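Local coordinates for intimin adherence protein (PDB 3NCX) that mediates adhesion of enterohaemorrhagic Escherichia coli to host cells, probably by binding the translocated receptor Tir through its C-terminal lectin-like domain, at residues 79-82 with 83-87; 106-109 with 110-113; 120-123 with 124-128; 152-155 with 156-160. The protein carries 1 engineered substitution. All coordinates share one frame; numbering follows the deposited sequence.

Interaction 1. Residues 79-82 with 83-87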
ATOM      1  N   ALA A  79     -18.029   5.625  -8.006  1.00 25.33           N
ATOM      2  CA  ALA A  79     -18.405   6.887  -7.386  1.00 24.11           C
ATOM      3  C   ALA A  79     -19.776   7.320  -7.896  1.00 31.48           C
ATOM      4  O   ALA A  79     -20.013   7.361  -9.103  1.00 31.42           O
ATOM      5  CB  ALA A  79     -17.368   7.956  -7.681  1.00 20.28           C
ATOM      6  N   THR A  80     -20.677   7.636  -6.972  1.00 33.04           N
ATOM      7  CA  THR A  80     -22.026   8.050  -7.333  1.00 26.78           C
ATOM      8  C   THR A  80     -22.317   9.471  -6.867  1.00 27.80           C
ATOM      9  O   THR A  80     -22.376   9.744  -5.668  1.00 33.65           O
ATOM     10  CB  THR A  80     -23.089   7.097  -6.754  1.00 25.81           C
ATOM     11  OG1 THR A  80     -22.990   5.822  -7.398  1.00 28.84           O
ATOM     12  CG2 THR A  80     -24.483   7.657  -6.972  1.00 27.51           C
ATOM     13  N   SER A  81     -22.495  10.372  -7.826  1.00 31.54           N
ATOM     14  CA  SER A  81     -22.824  11.759  -7.526  1.00 28.69           C
ATOM     15  C   SER A  81     -24.267  11.871  -7.051  1.00 31.83           C
ATOM     16  O   SER A  81     -25.056  10.937  -7.208  1.00 28.83           O
ATOM     17  CB  SER A  81     -22.604  12.638  -8.758  1.00 30.35           C
ATOM     18  OG  SER A  81     -23.319  12.135  -9.874  1.00 27.67           O
ATOM     19  N   GLY A  82     -24.608  13.017  -6.471  1.00 27.30           N
ATOM     20  CA  GLY A  82     -25.938  13.230  -5.935  1.00 31.66           C
ATOM     21  C   GLY A  82     -27.011  13.233  -7.005  1.00 36.16           C
ATOM     22  O   GLY A  82     -28.174  12.937  -6.732  1.00 45.28           O
ATOM     23  N   ASP A  83     -26.618  13.569  -8.229  1.00 33.43           N
ATOM     24  CA  ASP A  83     -27.563  13.663  -9.335  1.00 30.52           C
ATOM     25  C   ASP A  83     -27.712  12.339 -10.082  1.00 33.98           C
ATOM     26  O   ASP A  83     -28.020  12.321 -11.273  1.00 32.95           O
ATOM     27  CB  ASP A  83     -27.146  14.775 -10.297  1.00 34.51           C
ATOM     28  CG  ASP A  83     -25.704  14.650 -10.733  1.00 37.31           C
ATOM     29  OD1 ASP A  83     -25.460  14.109 -11.831  1.00 43.70           O
ATOM     30  OD2 ASP A  83     -24.816  15.088  -9.973  1.00 35.53           O
ATOM     31  N   LYS A  84     -27.482  11.237  -9.372  1.00 39.83           N
ATOM     32  CA  LYS A  84     -27.724   9.899  -9.909  1.00 37.86           C
ATOM     33  C   LYS A  84     -26.783   9.489 -11.048  1.00 36.70           C
ATOM     34  O   LYS A  84     -27.179   8.752 -11.952  1.00 28.51           O
ATOM     35  CB  LYS A  84     -29.183   9.758 -10.350  1.00 39.89           C
ATOM     36  CG  LYS A  84     -30.176   9.620  -9.203  1.00 40.61           C
ATOM     37  CD  LYS A  84     -30.504   8.158  -8.936  1.00 54.36           C
ATOM     38  CE  LYS A  84     -31.145   7.509 -10.158  1.00 57.37           C
ATOM     39  NZ  LYS A  84     -31.418   6.059  -9.950  1.00 58.14           N
ATOM     40  N   GLN A  85     -25.542   9.963 -11.004  1.00 32.48           N
ATOM     41  CA  GLN A  85     -24.527   9.506 -11.948  1.00 27.41           C
ATOM     42  C   GLN A  85     -23.589   8.517 -11.269  1.00 26.24           C
ATOM     43  O   GLN A  85     -23.245   8.677 -10.100  1.00 30.25           O
ATOM     44  CB  GLN A  85     -23.724  10.677 -12.517  1.00 25.47           C
ATOM     45  CG  GLN A  85     -24.492  11.570 -13.475  1.00 26.62           C
ATOM     46  CD  GLN A  85     -23.590  12.545 -14.209  1.00 23.56           C
ATOM     47  OE1 GLN A  85     -22.909  12.177 -15.167  1.00 18.31           O
ATOM     48  NE2 GLN A  85     -23.578  13.795 -13.761  1.00 22.43           N
ATOM     49  N   THR A  86     -23.179   7.492 -12.006  1.00 25.13           N
ATOM     50  CA  THR A  86     -22.254   6.500 -11.474  1.00 26.77           C
ATOM     51  C   THR A  86     -21.123   6.218 -12.456  1.00 27.76           C
ATOM     52  O   THR A  86     -21.356   5.960 -13.638  1.00 22.03           O
ATOM     53  CB  THR A  86     -22.975   5.188 -11.108  1.00 24.78           C
ATOM     54  OG1 THR A  86     -23.841   5.419  -9.990  1.00 28.49           O
ATOM     55  CG2 THR A  86     -21.969   4.107 -10.743  1.00 24.77           C
ATOM     56  N   VAL A  87     -19.896   6.276 -11.953  1.00 26.48           N
ATOM     57  CA  VAL A  87     -18.713   6.068 -12.774  1.00 24.43           C
ATOM     58  C   VAL A  87     -17.773   5.055 -12.124  1.00 23.68           C
ATOM     59  O   VAL A  87     -17.623   5.030 -10.902  1.00 28.12           O
ATOM     60  CB  VAL A  87     -17.974   7.400 -13.024  1.00 26.82           C
ATOM     61  CG1 VAL A  87     -16.473   7.189 -13.068  1.00 28.59           C
ATOM     62  CG2 VAL A  87     -18.476   8.052 -14.305  1.00 24.49           C
TER

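Interaction 2. Residues 106-109 with 110-113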
ATOM      1  N   TYR A 106      15.232 -14.420  11.642  1.00 18.59           N
ATOM      2  CA  TYR A 106      15.268 -14.684  10.207  1.00 22.18           C
ATOM      3  C   TYR A 106      14.642 -16.026   9.838  1.00 20.51           C
ATOM      4  O   TYR A 106      13.744 -16.088   8.998  1.00 26.93           O
ATOM      5  CB  TYR A 106      16.694 -14.610   9.656  1.00 21.22           C
ATOM      6  CG  TYR A 106      16.743 -14.744   8.150  1.00 21.60           C
ATOM      7  CD1 TYR A 106      16.826 -15.992   7.545  1.00 22.27           C
ATOM      8  CD2 TYR A 106      16.684 -13.623   7.333  1.00 18.64           C
ATOM      9  CE1 TYR A 106      16.860 -16.118   6.170  1.00 20.52           C
ATOM     10  CE2 TYR A 106      16.717 -13.740   5.957  1.00 19.33           C
ATOM     11  CZ  TYR A 106      16.805 -14.989   5.381  1.00 21.51           C
ATOM     12  OH  TYR A 106      16.839 -15.108   4.011  1.00 24.24           O
ATOM     13  N   ALA A 107      15.124 -17.096  10.463  1.00 20.77           N
ATOM     14  CA  ALA A 107      14.638 -18.439  10.165  1.00 21.45           C
ATOM     15  C   ALA A 107      13.116 -18.538  10.292  1.00 17.29           C
ATOM     16  O   ALA A 107      12.449 -19.110   9.432  1.00 14.59           O
ATOM     17  CB  ALA A 107      15.316 -19.460  11.063  1.00 11.77           C
ATOM     18  N   ASP A 108      12.578 -17.972  11.367  1.00 17.73           N
ATOM     19  CA  ASP A 108      11.142 -17.999  11.611  1.00 18.24           C
ATOM     20  C   ASP A 108      10.393 -17.129  10.605  1.00 20.06           C
ATOM     21  O   ASP A 108       9.326 -17.504  10.119  1.00 18.16           O
ATOM     22  CB  ASP A 108      10.837 -17.542  13.038  1.00 25.59           C
ATOM     23  CG  ASP A 108       9.355 -17.569  13.358  1.00 36.88           C
ATOM     24  OD1 ASP A 108       8.629 -18.393  12.761  1.00 40.93           O
ATOM     25  OD2 ASP A 108       8.915 -16.766  14.208  1.00 44.20           O
ATOM     26  N   ALA A 109      10.956 -15.965  10.301  1.00 22.15           N
ATOM     27  CA  ALA A 109      10.360 -15.063   9.322  1.00 19.88           C
ATOM     28  C   ALA A 109      10.232 -15.767   7.980  1.00 26.93           C
ATOM     29  O   ALA A 109       9.266 -15.557   7.244  1.00 22.96           O
ATOM     30  CB  ALA A 109      11.197 -13.803   9.184  1.00 17.09           C
ATOM     31  N   MET A 110      11.214 -16.608   7.670  1.00 26.33           N
ATOM     32  CA  MET A 110      11.217 -17.361   6.425  1.00 26.26           C
ATOM     33  C   MET A 110       9.999 -18.280   6.340  1.00 24.66           C
ATOM     34  O   MET A 110       9.274 -18.267   5.347  1.00 23.84           O
ATOM     35  CB  MET A 110      12.505 -18.176   6.300  1.00 25.22           C
ATOM     36  CG  MET A 110      12.786 -18.680   4.897  1.00 31.50           C
ATOM     37  SD  MET A 110      14.228 -19.757   4.832  1.00 32.61           S
ATOM     38  CE  MET A 110      13.655 -21.124   5.837  1.00 41.30           C
ATOM     39  N   SER A 111       9.772 -19.069   7.386  1.00 20.19           N
ATOM     40  CA  SER A 111       8.639 -19.989   7.408  1.00 24.86           C
ATOM     41  C   SER A 111       7.313 -19.235   7.456  1.00 27.01           C
ATOM     42  O   SER A 111       6.351 -19.611   6.785  1.00 34.24           O
ATOM     43  CB  SER A 111       8.743 -20.958   8.587  1.00 22.44           C
ATOM     44  OG  SER A 111       8.643 -20.272   9.822  1.00 31.41           O
ATOM     45  N   ILE A 112       7.266 -18.172   8.253  1.00 18.07           N
ATOM     46  CA  ILE A 112       6.075 -17.335   8.332  1.00 21.80           C
ATOM     47  C   ILE A 112       5.665 -16.835   6.951  1.00 22.60           C
ATOM     48  O   ILE A 112       4.501 -16.931   6.563  1.00 24.03           O
ATOM     49  CB  ILE A 112       6.296 -16.126   9.255  1.00 19.94           C
ATOM     50  CG1 ILE A 112       6.417 -16.582  10.708  1.00 17.80           C
ATOM     51  CG2 ILE A 112       5.162 -15.126   9.102  1.00 17.62           C
ATOM     52  CD1 ILE A 112       6.680 -15.457  11.679  1.00 21.12           C
ATOM     53  N   CYS A 113       6.632 -16.307   6.210  1.00 19.72           N
ATOM     54  CA  CYS A 113       6.372 -15.791   4.873  1.00 23.00           C
ATOM     55  C   CYS A 113       6.500 -16.882   3.818  1.00 20.37           C
ATOM     56  O   CYS A 113       6.634 -16.592   2.629  1.00 21.55           O
ATOM     57  CB  CYS A 113       7.318 -14.632   4.550  1.00 24.72           C
ATOM     58  SG  CYS A 113       7.047 -13.146   5.545  1.00 19.37           S
TER

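Interaction 3. Residues 120-123 with 124-128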
ATOM      1  N   THR A 120      15.567  -8.504  -2.523  1.00 23.51           N
ATOM      2  CA  THR A 120      16.605  -7.490  -2.369  1.00 19.44           C
ATOM      3  C   THR A 120      16.085  -6.274  -1.614  1.00 14.75           C
ATOM      4  O   THR A 120      14.901  -6.190  -1.292  1.00 17.37           O
ATOM      5  CB  THR A 120      17.164  -7.024  -3.731  1.00 20.24           C
ATOM      6  OG1 THR A 120      16.084  -6.624  -4.584  1.00 25.77           O
ATOM      7  CG2 THR A 120      17.945  -8.141  -4.403  1.00 26.43           C
ATOM      8  N   GLN A 121      16.980  -5.335  -1.332  1.00 14.22           N
ATOM      9  CA  GLN A 121      16.610  -4.107  -0.641  1.00 16.47           C
ATOM     10  C   GLN A 121      15.720  -3.236  -1.523  1.00 22.01           C
ATOM     11  O   GLN A 121      14.892  -2.472  -1.028  1.00 18.83           O
ATOM     12  CB  GLN A 121      17.859  -3.329  -0.229  1.00 14.08           C
ATOM     13  CG  GLN A 121      17.566  -1.950   0.331  1.00 20.70           C
ATOM     14  CD  GLN A 121      18.818  -1.223   0.774  1.00 20.71           C
ATOM     15  OE1 GLN A 121      19.642  -1.770   1.508  1.00 22.48           O
ATOM     16  NE2 GLN A 121      18.971   0.016   0.326  1.00 16.80           N
ATOM     17  N   THR A 122      15.898  -3.362  -2.834  1.00 21.29           N
ATOM     18  CA  THR A 122      15.124  -2.588  -3.793  1.00 20.69           C
ATOM     19  C   THR A 122      13.644  -2.961  -3.736  1.00 26.57           C
ATOM     20  O   THR A 122      12.772  -2.101  -3.882  1.00 24.34           O
ATOM     21  CB  THR A 122      15.656  -2.776  -5.225  1.00 21.01           C
ATOM     22  OG1 THR A 122      17.000  -2.287  -5.303  1.00 28.65           O
ATOM     23  CG2 THR A 122      14.797  -2.018  -6.218  1.00 32.30           C
ATOM     24  N   VAL A 123      13.362  -4.240  -3.519  1.00 18.30           N
ATOM     25  CA  VAL A 123      11.983  -4.693  -3.400  1.00 16.32           C
ATOM     26  C   VAL A 123      11.252  -3.863  -2.350  1.00 17.40           C
ATOM     27  O   VAL A 123      10.076  -3.539  -2.506  1.00 19.70           O
ATOM     28  CB  VAL A 123      11.904  -6.181  -3.023  1.00 17.72           C
ATOM     29  CG1 VAL A 123      10.454  -6.625  -2.919  1.00 18.07           C
ATOM     30  CG2 VAL A 123      12.649  -7.025  -4.044  1.00 22.00           C
ATOM     31  N   LEU A 124      11.968  -3.507  -1.287  1.00 19.57           N
ATOM     32  CA  LEU A 124      11.387  -2.747  -0.185  1.00 20.21           C
ATOM     33  C   LEU A 124      11.525  -1.238  -0.374  1.00 17.07           C
ATOM     34  O   LEU A 124      10.587  -0.486  -0.113  1.00 17.41           O
ATOM     35  CB  LEU A 124      12.022  -3.167   1.142  1.00 23.74           C
ATOM     36  CG  LEU A 124      11.760  -4.604   1.599  1.00 19.95           C
ATOM     37  CD1 LEU A 124      12.640  -4.959   2.789  1.00 21.51           C
ATOM     38  CD2 LEU A 124      10.291  -4.795   1.940  1.00 18.85           C
ATOM     39  N   SER A 125      12.696  -0.799  -0.823  1.00 19.18           N
ATOM     40  CA  SER A 125      12.950   0.626  -1.014  1.00 16.53           C
ATOM     41  C   SER A 125      12.087   1.197  -2.134  1.00 19.61           C
ATOM     42  O   SER A 125      11.712   2.368  -2.100  1.00 18.70           O
ATOM     43  CB  SER A 125      14.432   0.880  -1.304  1.00 15.67           C
ATOM     44  OG  SER A 125      14.840   0.230  -2.494  1.00 19.52           O
ATOM     45  N   ASP A 126      11.776   0.365  -3.123  1.00 19.43           N
ATOM     46  CA  ASP A 126      10.914   0.777  -4.224  1.00 17.28           C
ATOM     47  C   ASP A 126       9.518   1.109  -3.721  1.00 20.24           C
ATOM     48  O   ASP A 126       8.836   1.975  -4.270  1.00 21.52           O
ATOM     49  CB  ASP A 126      10.839  -0.313  -5.295  1.00 16.64           C
ATOM     50  CG  ASP A 126      11.961  -0.213  -6.306  1.00 16.42           C
ATOM     51  OD1 ASP A 126      12.953   0.491  -6.026  1.00 17.17           O
ATOM     52  OD2 ASP A 126      11.852  -0.839  -7.379  1.00 19.31           O
ATOM     53  N   ILE A 127       9.095   0.414  -2.672  1.00 15.17           N
ATOM     54  CA  ILE A 127       7.788   0.663  -2.086  1.00 20.26           C
ATOM     55  C   ILE A 127       7.761   1.994  -1.341  1.00 18.82           C
ATOM     56  O   ILE A 127       6.750   2.699  -1.344  1.00 12.75           O
ATOM     57  CB  ILE A 127       7.356  -0.490  -1.168  1.00 17.64           C
ATOM     58  CG1 ILE A 127       6.868  -1.660  -2.023  1.00 23.62           C
ATOM     59  CG2 ILE A 127       6.263  -0.041  -0.213  1.00 16.81           C
ATOM     60  CD1 ILE A 127       6.273  -2.789  -1.234  1.00 31.58           C
ATOM     61  N   TYR A 128       8.882   2.343  -0.718  1.00 18.78           N
ATOM     62  CA  TYR A 128       8.993   3.631  -0.050  1.00 17.38           C
ATOM     63  C   TYR A 128       8.910   4.761  -1.070  1.00 16.76           C
ATOM     64  O   TYR A 128       8.279   5.787  -0.823  1.00 23.86           O
ATOM     65  CB  TYR A 128      10.295   3.728   0.746  1.00 19.63           C
ATOM     66  CG  TYR A 128      10.457   5.055   1.449  1.00 19.44           C
ATOM     67  CD1 TYR A 128      10.097   5.207   2.780  1.00 15.82           C
ATOM     68  CD2 TYR A 128      10.954   6.164   0.773  1.00 15.92           C
ATOM     69  CE1 TYR A 128      10.236   6.423   3.420  1.00 19.05           C
ATOM     70  CE2 TYR A 128      11.095   7.379   1.403  1.00 12.47           C
ATOM     71  CZ  TYR A 128      10.737   7.506   2.726  1.00 17.23           C
ATOM     72  OH  TYR A 128      10.879   8.720   3.357  1.00 17.73           O
TER
HETATM   73  O   HOH W   1      17.804   0.228  -2.195  1.00 19.77           O

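Interaction 4. Residues 152-155 with 156-160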
ATOM      1  N   GLN A 152      18.533 -13.461   2.847  1.00 25.17           N
ATOM      2  CA  GLN A 152      19.980 -13.535   3.016  1.00 27.90           C
ATOM      3  C   GLN A 152      20.680 -14.192   1.831  1.00 26.39           C
ATOM      4  O   GLN A 152      20.215 -15.202   1.301  1.00 21.80           O
ATOM      5  CB  GLN A 152      20.338 -14.265   4.316  1.00 25.05           C
ATOM      6  CG  GLN A 152      19.880 -15.715   4.373  1.00 24.73           C
ATOM      7  CD  GLN A 152      20.265 -16.400   5.672  1.00 23.91           C
ATOM      8  OE1 GLN A 152      20.083 -17.607   5.829  1.00 22.94           O
ATOM      9  NE2 GLN A 152      20.802 -15.630   6.612  1.00 20.90           N
ATOM     10  N   THR A 153      21.804 -13.610   1.424  1.00 30.80           N
ATOM     11  CA  THR A 153      22.601 -14.155   0.333  1.00 32.08           C
ATOM     12  C   THR A 153      23.232 -15.482   0.741  1.00 31.56           C
ATOM     13  O   THR A 153      23.079 -15.932   1.877  1.00 30.70           O
ATOM     14  CB  THR A 153      23.723 -13.187  -0.090  1.00 30.71           C
ATOM     15  OG1 THR A 153      24.753 -13.177   0.907  1.00 32.07           O
ATOM     16  CG2 THR A 153      23.176 -11.780  -0.270  1.00 25.26           C
ATOM     17  N   SER A 154      23.943 -16.102  -0.193  1.00 34.73           N
ATOM     18  CA  SER A 154      24.615 -17.368   0.069  1.00 30.31           C
ATOM     19  C   SER A 154      25.689 -17.212   1.142  1.00 29.89           C
ATOM     20  O   SER A 154      25.796 -18.037   2.050  1.00 24.48           O
ATOM     21  CB  SER A 154      25.225 -17.919  -1.220  1.00 32.07           C
ATOM     22  OG  SER A 154      25.975 -16.921  -1.890  1.00 37.66           O
ATOM     23  N   SER A 155      26.480 -16.149   1.033  1.00 29.28           N
ATOM     24  CA  SER A 155      27.532 -15.882   2.007  1.00 29.75           C
ATOM     25  C   SER A 155      26.930 -15.509   3.356  1.00 30.39           C
ATOM     26  O   SER A 155      27.452 -15.888   4.407  1.00 27.15           O
ATOM     27  CB  SER A 155      28.455 -14.764   1.517  1.00 29.33           C
ATOM     28  OG  SER A 155      27.779 -13.519   1.494  1.00 37.33           O
ATOM     29  N   GLU A 156      25.830 -14.763   3.319  1.00 27.28           N
ATOM     30  CA  GLU A 156      25.138 -14.356   4.537  1.00 26.03           C
ATOM     31  C   GLU A 156      24.608 -15.561   5.304  1.00 21.63           C
ATOM     32  O   GLU A 156      24.637 -15.587   6.534  1.00 23.95           O
ATOM     33  CB  GLU A 156      23.994 -13.393   4.215  1.00 26.33           C
ATOM     34  CG  GLU A 156      24.440 -11.978   3.893  1.00 18.52           C
ATOM     35  CD  GLU A 156      23.272 -11.034   3.687  1.00 22.58           C
ATOM     36  OE1 GLU A 156      22.271 -11.452   3.069  1.00 23.75           O
ATOM     37  OE2 GLU A 156      23.348  -9.877   4.149  1.00 22.73           O
ATOM     38  N   GLN A 157      24.122 -16.559   4.573  1.00 21.54           N
ATOM     39  CA  GLN A 157      23.586 -17.763   5.195  1.00 28.12           C
ATOM     40  C   GLN A 157      24.680 -18.546   5.914  1.00 22.30           C
ATOM     41  O   GLN A 157      24.412 -19.266   6.874  1.00 22.66           O
ATOM     42  CB  GLN A 157      22.905 -18.653   4.155  1.00 26.31           C
ATOM     43  CG  GLN A 157      22.088 -19.786   4.755  1.00 29.09           C
ATOM     44  CD  GLN A 157      22.415 -21.133   4.142  1.00 43.23           C
ATOM     45  OE1 GLN A 157      23.584 -21.487   3.979  1.00 44.07           O
ATOM     46  NE2 GLN A 157      21.381 -21.891   3.795  1.00 53.41           N
ATOM     47  N   ARG A 158      25.914 -18.399   5.441  1.00 24.15           N
ATOM     48  CA  ARG A 158      27.049 -19.106   6.024  1.00 25.02           C
ATOM     49  C   ARG A 158      27.466 -18.508   7.363  1.00 22.17           C
ATOM     50  O   ARG A 158      27.891 -19.228   8.267  1.00 22.13           O
ATOM     51  CB  ARG A 158      28.242 -19.101   5.064  1.00 25.42           C
ATOM     52  CG  ARG A 158      28.017 -19.888   3.786  1.00 33.18           C
ATOM     53  CD  ARG A 158      29.273 -19.927   2.926  1.00 27.50           C
ATOM     54  NE  ARG A 158      29.037 -20.634   1.670  1.00 50.62           N
ATOM     55  CZ  ARG A 158      28.710 -20.040   0.526  1.00 46.80           C
ATOM     56  NH1 ARG A 158      28.587 -18.719   0.472  1.00 37.46           N
ATOM     57  NH2 ARG A 158      28.511 -20.765  -0.567  1.00 47.13           N
ATOM     58  N   SER A 159      27.343 -17.192   7.484  1.00 20.04           N
ATOM     59  CA  SER A 159      27.791 -16.493   8.683  1.00 18.16           C
ATOM     60  C   SER A 159      26.668 -16.269   9.688  1.00 16.87           C
ATOM     61  O   SER A 159      26.906 -15.804  10.800  1.00 19.18           O
ATOM     62  CB  SER A 159      28.447 -15.159   8.314  1.00 22.54           C
ATOM     63  OG  SER A 159      27.604 -14.384   7.480  1.00 26.87           O
ATOM     64  N   GLY A 160      25.442 -16.596   9.293  1.00 20.80           N
ATOM     65  CA  GLY A 160      24.303 -16.463  10.183  1.00 23.42           C
ATOM     66  C   GLY A 160      23.845 -15.027  10.352  1.00 20.61           C
ATOM     67  O   GLY A 160      23.456 -14.612  11.446  1.00 13.81           O
TER
HETATM   68  O   HOH W   2      28.605 -18.602  -2.703  1.00 28.51           O

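Interaction 1. Residues 79-82 with 83-87
Ser81 and Asp83 meet at the tip of a beta hairpin, where strand 75-81 turns back into strand 86-91 through a type I beta turn from Ser81 to Lys84. The Asp83 side chain can be followed outward. Its CB starts beside the peptide that arrives from Gly82. CG then swings between the backbone N and the carbonyl carbon (chi1 52°), which carries the carboxylate back over Ser81, with CG 3.6 Å from Ser81 OG. At the tip the two oxygens part company. OD2 lies 3.3 Å from Ser81 OG, a weak and unsettled hydrogen bond, and also takes a weak one from the backbone N of Asp46. Asp83 OD1 offers its syn lone pair to Gln85 NE2 at 2.7 Å; the bond is nearly straight (162°), and OD1 lies almost in the plane of the Gln85 amide. The other end of that amide, OE1, accepts from the backbone N of Leu11. Ser81 OG also receives a weak bond from Gln85 N, while Ser81 N donates to Gln85 O. Farther along the ladder, Thr80 and Thr86 form an antiparallel non-hydrogen-bonded pair, yet their hydroxyls join, OG1 to OG1, at 2.8 Å. Ala79 and Val87 are the hydrogen-bonded pair beyond, with Ala79 N to Val87 O at 3.0 Å. The turn is thus held by its backbone bonds and the Asp83-Gln85 bond, the Ser81 hydroxyl adding only weak links, and through Gln85 the same network fastens this end of the Ig-like domain to the incoming N-terminal segment.

Interaction 2. Residues 106-109 with 110-113
Met110 stands one helical turn after Tyr106, and its backbone N donates to Tyr106 O at 2.9 Å. This bond belongs to the short helix 106-112, in which Met110, Ala109 and Asp108 carry most of the contact. Met110 CB rests against the carbonyl of Ala107, 3.3 Å from its O. From there the side chain runs out extended and bends only at the thioether, and along its way it also touches Asn115. Ala109 contributes mainly its backbone: its O takes the N-H of Cys113, the residue at which the helical conformation ends, at 2.9 Å. Cys113 SG in turn forms a disulfide with Cys187, within the intimin C-type lectin-like domain to which the helix belongs. Asp108 meets the next turn with both its carbonyl and its carboxylate. Its O grips two donors, Ile112 N at 2.9 Å in a nearly straight bond (169°) and Ser111 OG at 2.9 Å. The serine hydroxyl reaches it because chi1 of 65° folds OG back toward the preceding turn. The carboxylate stretches away from its own backbone N (chi1 -179°) and lies obliquely across Ile112, whose CD1 approaches OD2 to 3.6 Å. Both Asp108 and Ile112 also touch Lys102 of strand 97-103. Tyr106, although it begins the helix, directs its OH to the backbone N of Gln152. The helix is therefore tied down at both ends, by a phenol at the start and a disulfide at the finish, and the second bond to Asp108 O means that Ser111 spends its hydroxyl proton on its own helix.

Interaction 3. Residues 120-123 with 124-128
Thr122 and Asp126 face each other one turn apart near the start of helix 121-131, their side chains crossing at a slant. In Thr122 the methyl CG2 lies opposite the backbone N, with OG1 beside that N (chi1 -63°), so it is the methyl and not the hydroxyl that meets the Asp126 carboxylate, at 3.1 Å from OD1. In Asp126, chi1 of -87° turns the carboxylate back toward Thr122, CG coming to 3.2 Å from Thr122 O, which already accepts from Asp126 N at 2.8 Å. Ser125 adopts a different conformation: its OG sits between backbone N and carbonyl carbon (chi1 61°), 3.1 Å from both Thr122 CA and Gln121 O. From there it takes a hydrogen from a water at 3.0 Å, and the same water accepts from NE2 of the extended Gln121 at 2.8 Å. This water-mediated bridge links the same residues as the backbone bond from Ser125 N to Gln121 O. The helix belongs to the C-type lectin-like domain and packs Leu124 and Ile127 on Ile98 of strand 97-103. Leu124 also reaches Val186 and Val123 reaches Val188, both on strand 184-188, while Tyr165 of strand 161-166 touches Gln121, Leu124, Ser125 and Tyr128.

Interaction 4. Residues 152-155 with 156-160
The amide of Gln152 presents one face to Gln157, whose CA lies 3.6 Å from Gln152 CD, while the amide of Gln157 itself is turned 75° away from that plane. Beside them Thr153, the N-cap residue of helix 154-159, and Glu156 form a capping box. The carboxylate of Glu156 uses the anti lone pair of OE1 to accept from Thr153 N at 2.8 Å, and OE2 takes a weak bond from Ser163 N of strand 161-166. In return Thr153 OG1, rotated between its backbone N and carbonyl carbon (chi1 73°), accepts from Glu156 N at 3.1 Å with an angle of 159°. Two N-H groups around the first turn thereby find side-chain acceptors, and the negative carboxylate at the helix start probably interacts favourably with the helix dipole. Gln152 extends alongside the first turn, its OE1 3.1 Å from Gln157 CG and its NE2 weakly bonded to Val161 O. The guanidinium of Arg158, at the end of a side chain extended as far as NE, approaches the Ser154 carbonyl obliquely. Where the helix ends, Gly160 takes a positive phi and leads into strand 161-166. On the exposed side one water joins the turns, lying 3.2 Å from Ser154 OG and accepting from Arg158 NH2 at 3.0 Å.

In the fold
Along the chain the four contacts come in series; none nests in or crosses another. Interaction 1 closes the hairpin between strands 75-81 and 86-91 in the Ig-like part, on the other side of the chain's centre from interactions 2, 3 and 4. In the lectin-like part, after strand 97-103, interaction 2 winds helix 106-112 and interaction 3 begins helix 121-131, their centres about 19 Å apart without touching. Interaction 4 caps helix 154-159 ahead of strand 161-166. Interactions 2 and 4 meet directly, a link that ties helix 106-112 to the start of helix 154-159, whereas interaction 1 stays about 25 Å, nearest atoms, from interaction 3.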